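Local coordinates for stage III sporulation protein AB (Bacillus subtilis, PDB 6BS9), which is required for spore formation and probably serves as a component of a secretion-like transport apparatus assembled during sporulation, at residues A64-E69 / K90-L96. Numbering follows the deposited sequence.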
ATOM      1  N   ALA A  64       4.655   5.490  11.994  1.00 38.10           N
ATOM      2  CA  ALA A  64       3.860   4.900  10.922  1.00 38.53           C
ATOM      3  C   ALA A  64       4.759   4.235   9.886  1.00 38.80           C
ATOM      4  O   ALA A  64       4.457   3.166   9.395  1.00 37.89           O
ATOM      5  CB  ALA A  64       2.971   5.954  10.290  1.00 39.02           C
ATOM      6  N   LYS A  65       5.905   4.858   9.631  1.00 39.33           N
ATOM      7  CA  LYS A  65       6.897   4.326   8.727  1.00 39.78           C
ATOM      8  C   LYS A  65       7.371   2.970   9.167  1.00 40.31           C
ATOM      9  O   LYS A  65       7.473   2.057   8.343  1.00 41.78           O
ATOM     10  CB  LYS A  65       8.051   5.307   8.611  1.00 43.80           C
ATOM     11  CG  LYS A  65       9.297   4.833   7.888  1.00 48.30           C
ATOM     12  CD  LYS A  65      10.426   5.829   8.142  1.00 53.64           C
ATOM     13  CE  LYS A  65      11.685   5.489   7.366  1.00 59.15           C
ATOM     14  NZ  LYS A  65      12.189   4.122   7.715  1.00 63.34           N
ATOM     15  N   THR A  66       7.702   2.830  10.444  1.00 41.71           N
ATOM     16  CA  THR A  66       8.236   1.584  10.917  1.00 41.82           C
ATOM     17  C   THR A  66       7.106   0.534  10.871  1.00 42.86           C
ATOM     18  O   THR A  66       7.334  -0.603  10.427  1.00 42.73           O
ATOM     19  CB  THR A  66       8.789   1.749  12.352  1.00 44.44           C
ATOM     20  OG1 THR A  66       9.876   2.676  12.339  1.00 43.41           O
ATOM     21  CG2 THR A  66       9.252   0.422  12.970  1.00 42.48           C
ATOM     22  N   ALA A  67       5.915   0.916  11.309  1.00 38.50           N
ATOM     23  CA  ALA A  67       4.759  -0.002  11.296  1.00 39.17           C
ATOM     24  C   ALA A  67       4.426  -0.499   9.911  1.00 38.46           C
ATOM     25  O   ALA A  67       4.129  -1.702   9.726  1.00 40.12           O
ATOM     26  CB  ALA A  67       3.526   0.654  11.886  1.00 38.59           C
ATOM     27  N   TRP A  68       4.534   0.392   8.938  1.00 36.98           N
ATOM     28  CA  TRP A  68       4.339  -0.002   7.561  1.00 36.10           C
ATOM     29  C   TRP A  68       5.385  -1.019   7.032  1.00 37.95           C
ATOM     30  O   TRP A  68       5.020  -2.063   6.449  1.00 33.28           O
ATOM     31  CB  TRP A  68       4.331   1.204   6.659  1.00 32.77           C
ATOM     32  CG  TRP A  68       4.080   0.829   5.304  1.00 31.09           C
ATOM     33  CD1 TRP A  68       5.008   0.612   4.307  1.00 31.71           C
ATOM     34  CD2 TRP A  68       2.812   0.523   4.721  1.00 31.59           C
ATOM     35  NE1 TRP A  68       4.371   0.290   3.107  1.00 30.30           N
ATOM     36  CE2 TRP A  68       3.034   0.203   3.348  1.00 31.26           C
ATOM     37  CE3 TRP A  68       1.487   0.501   5.205  1.00 31.06           C
ATOM     38  CZ2 TRP A  68       1.992  -0.168   2.512  1.00 30.88           C
ATOM     39  CZ3 TRP A  68       0.446   0.169   4.343  1.00 27.51           C
ATOM     40  CH2 TRP A  68       0.698  -0.134   3.039  1.00 29.88           C
ATOM     41  N   GLU A  69       6.651  -0.719   7.263  1.00 43.86           N
ATOM     42  CA  GLU A  69       7.747  -1.595   6.832  1.00 49.45           C
ATOM     43  C   GLU A  69       7.602  -2.982   7.412  1.00 47.26           C
ATOM     44  O   GLU A  69       7.722  -3.969   6.690  1.00 49.83           O
ATOM     45  CB  GLU A  69       9.136  -1.061   7.210  1.00 55.90           C
ATOM     46  CG  GLU A  69       9.916  -0.603   6.008  1.00 68.69           C
ATOM     47  CD  GLU A  69       9.800   0.869   5.711  1.00 74.25           C
ATOM     48  OE1 GLU A  69      10.439   1.613   6.491  1.00 69.33           O
ATOM     49  OE2 GLU A  69       9.149   1.227   4.680  1.00 74.90           O
ATOM     50  N   LYS A  90       7.741   0.032  -0.143  1.00 42.16           N
ATOM     51  CA  LYS A  90       8.742   0.476   0.822  1.00 47.51           C
ATOM     52  C   LYS A  90       8.908   1.972   0.765  1.00 42.89           C
ATOM     53  O   LYS A  90       8.939   2.611   1.807  1.00 40.48           O
ATOM     54  CB  LYS A  90      10.089  -0.226   0.561  1.00 53.21           C
ATOM     55  CG  LYS A  90      11.145   0.003   1.642  1.00 64.19           C
ATOM     56  CD  LYS A  90      12.459  -0.739   1.348  1.00 70.93           C
ATOM     57  CE  LYS A  90      13.442  -0.669   2.532  1.00 75.70           C
ATOM     58  NZ  LYS A  90      14.429  -1.805   2.570  1.00 75.96           N
ATOM     59  N   GLN A  91       9.030   2.541  -0.435  1.00 43.12           N
ATOM     60  CA  GLN A  91       9.096   4.027  -0.591  1.00 44.33           C
ATOM     61  C   GLN A  91       7.847   4.718  -0.038  1.00 38.66           C
ATOM     62  O   GLN A  91       7.948   5.782   0.559  1.00 38.32           O
ATOM     63  CB  GLN A  91       9.584   4.614  -1.975  1.00 49.02           C
ATOM     64  CG  GLN A  91       9.287   3.958  -3.317  1.00 53.82           C
ATOM     65  CD  GLN A  91       9.316   4.969  -4.518  0.50 50.22           C
ATOM     66  OE1 GLN A  91       8.432   4.961  -5.356  0.50 45.90           O
ATOM     67  NE2 GLN A  91      10.324   5.834  -4.564  0.50 50.49           N
ATOM     68  N   PHE A  92       6.688   4.086  -0.161  1.00 36.50           N
ATOM     69  CA  PHE A  92       5.502   4.617   0.492  1.00 36.30           C
ATOM     70  C   PHE A  92       5.676   4.685   2.031  1.00 38.42           C
ATOM     71  O   PHE A  92       5.328   5.679   2.649  1.00 38.62           O
ATOM     72  CB  PHE A  92       4.219   3.857   0.094  1.00 32.92           C
ATOM     73  CG  PHE A  92       2.995   4.282   0.857  1.00 29.52           C
ATOM     74  CD1 PHE A  92       2.345   5.413   0.539  1.00 29.26           C
ATOM     75  CD2 PHE A  92       2.513   3.540   1.911  1.00 28.18           C
ATOM     76  CE1 PHE A  92       1.184   5.812   1.232  1.00 29.16           C
ATOM     77  CE2 PHE A  92       1.420   3.947   2.630  1.00 28.46           C
ATOM     78  CZ  PHE A  92       0.739   5.088   2.293  1.00 27.81           C
ATOM     79  N   GLY A  93       6.197   3.630   2.654  1.00 41.15           N
ATOM     80  CA  GLY A  93       6.515   3.698   4.083  1.00 41.64           C
ATOM     81  C   GLY A  93       7.443   4.851   4.451  1.00 41.11           C
ATOM     82  O   GLY A  93       7.164   5.584   5.379  1.00 43.75           O
ATOM     83  N   GLU A  94       8.537   4.995   3.718  1.00 43.68           N
ATOM     84  CA  GLU A  94       9.550   6.036   3.927  1.00 44.88           C
ATOM     85  C   GLU A  94       8.867   7.396   3.853  1.00 43.19           C
ATOM     86  O   GLU A  94       9.038   8.253   4.731  1.00 45.89           O
ATOM     87  CB  GLU A  94      10.695   5.868   2.888  1.00 50.76           C
ATOM     88  CG  GLU A  94      11.269   4.418   2.771  1.00 56.63           C
ATOM     89  CD  GLU A  94      12.672   4.089   3.308  1.00 66.77           C
ATOM     90  OE1 GLU A  94      13.294   3.127   2.721  1.00 66.64           O
ATOM     91  OE2 GLU A  94      13.137   4.695   4.322  1.00 75.85           O
ATOM     92  N   THR A  95       7.914   7.521   2.940  1.00 40.80           N
ATOM     93  CA  THR A  95       7.092   8.687   2.834  1.00 43.45           C
ATOM     94  C   THR A  95       6.286   9.086   4.049  1.00 42.70           C
ATOM     95  O   THR A  95       5.914  10.258   4.235  1.00 46.09           O
ATOM     96  CB  THR A  95       6.128   8.477   1.619  1.00 49.36           C
ATOM     97  OG1 THR A  95       6.876   8.502   0.405  1.00 48.08           O
ATOM     98  CG2 THR A  95       5.013   9.493   1.525  1.00 49.09           C
ATOM     99  N   LEU A  96       5.886   8.127   4.858  1.00 45.39           N
ATOM    100  CA  LEU A  96       5.072   8.448   6.050  1.00 44.66           C
ATOM    101  C   LEU A  96       5.851   9.243   7.067  1.00 42.39           C
ATOM    102  O   LEU A  96       5.269   9.793   8.015  1.00 44.50           O
ATOM    103  CB  LEU A  96       4.489   7.138   6.658  1.00 43.94           C
ATOM    104  CG  LEU A  96       3.623   6.360   5.657  1.00 43.43           C
ATOM    105  CD1 LEU A  96       3.253   4.989   6.144  1.00 44.15           C
ATOM    106  CD2 LEU A  96       2.385   7.119   5.304  1.00 45.29           C
TER
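This is an antiparallel helix pair within the all-helical SpoIIIAB domain: the start of helix 64-75 packs against the end of helix 83-95, their axes 8.0 Å apart at closest and their directions at 161°. Ala64 opens the interface with its methyl against Leu96, CB to CB 4.1 Å. One residue on, the backbones come nearest, with Lys65 CA only 4.7 Å from Gly93 CA. The carbonyl of Gly93 faces this turn, and Lys65 CA approaches Gly93 O at 3.6 Å in a CA-H...O contact. From there the extended Lys65 side chain runs along the surface to a salt bridge, NZ to Glu94 OE2 at 3.6 Å.

Trp68 turns inward. Its indole offers a face to the edge of Phe92 in a T-shaped pair, the six-membered ring and the phenyl ring having centroids 5.0 Å apart and planes at 73°. NE1 donates to the carbonyl of Leu89, a turn back along the partner helix, while Phe53 adds a second edge-to-face partner and Leu17 of the long helix 2-26 touches both Trp68 and Phe92, tying the pair into the core. Trp68 CD1 lies 3.4 Å from Gly93 CA; a beta carbon there would collide with the indole and with the carboxylate of Glu69.

Glu69 completes the polar side of the contact. Lys65 bridges Glu94 across the interface and Glu69 on its own helix, forming a three-residue charge network whose intrahelical arm carries a weak hydrogen bond from Lys65 NZ to Glu69 OE1 at 3.3 Å.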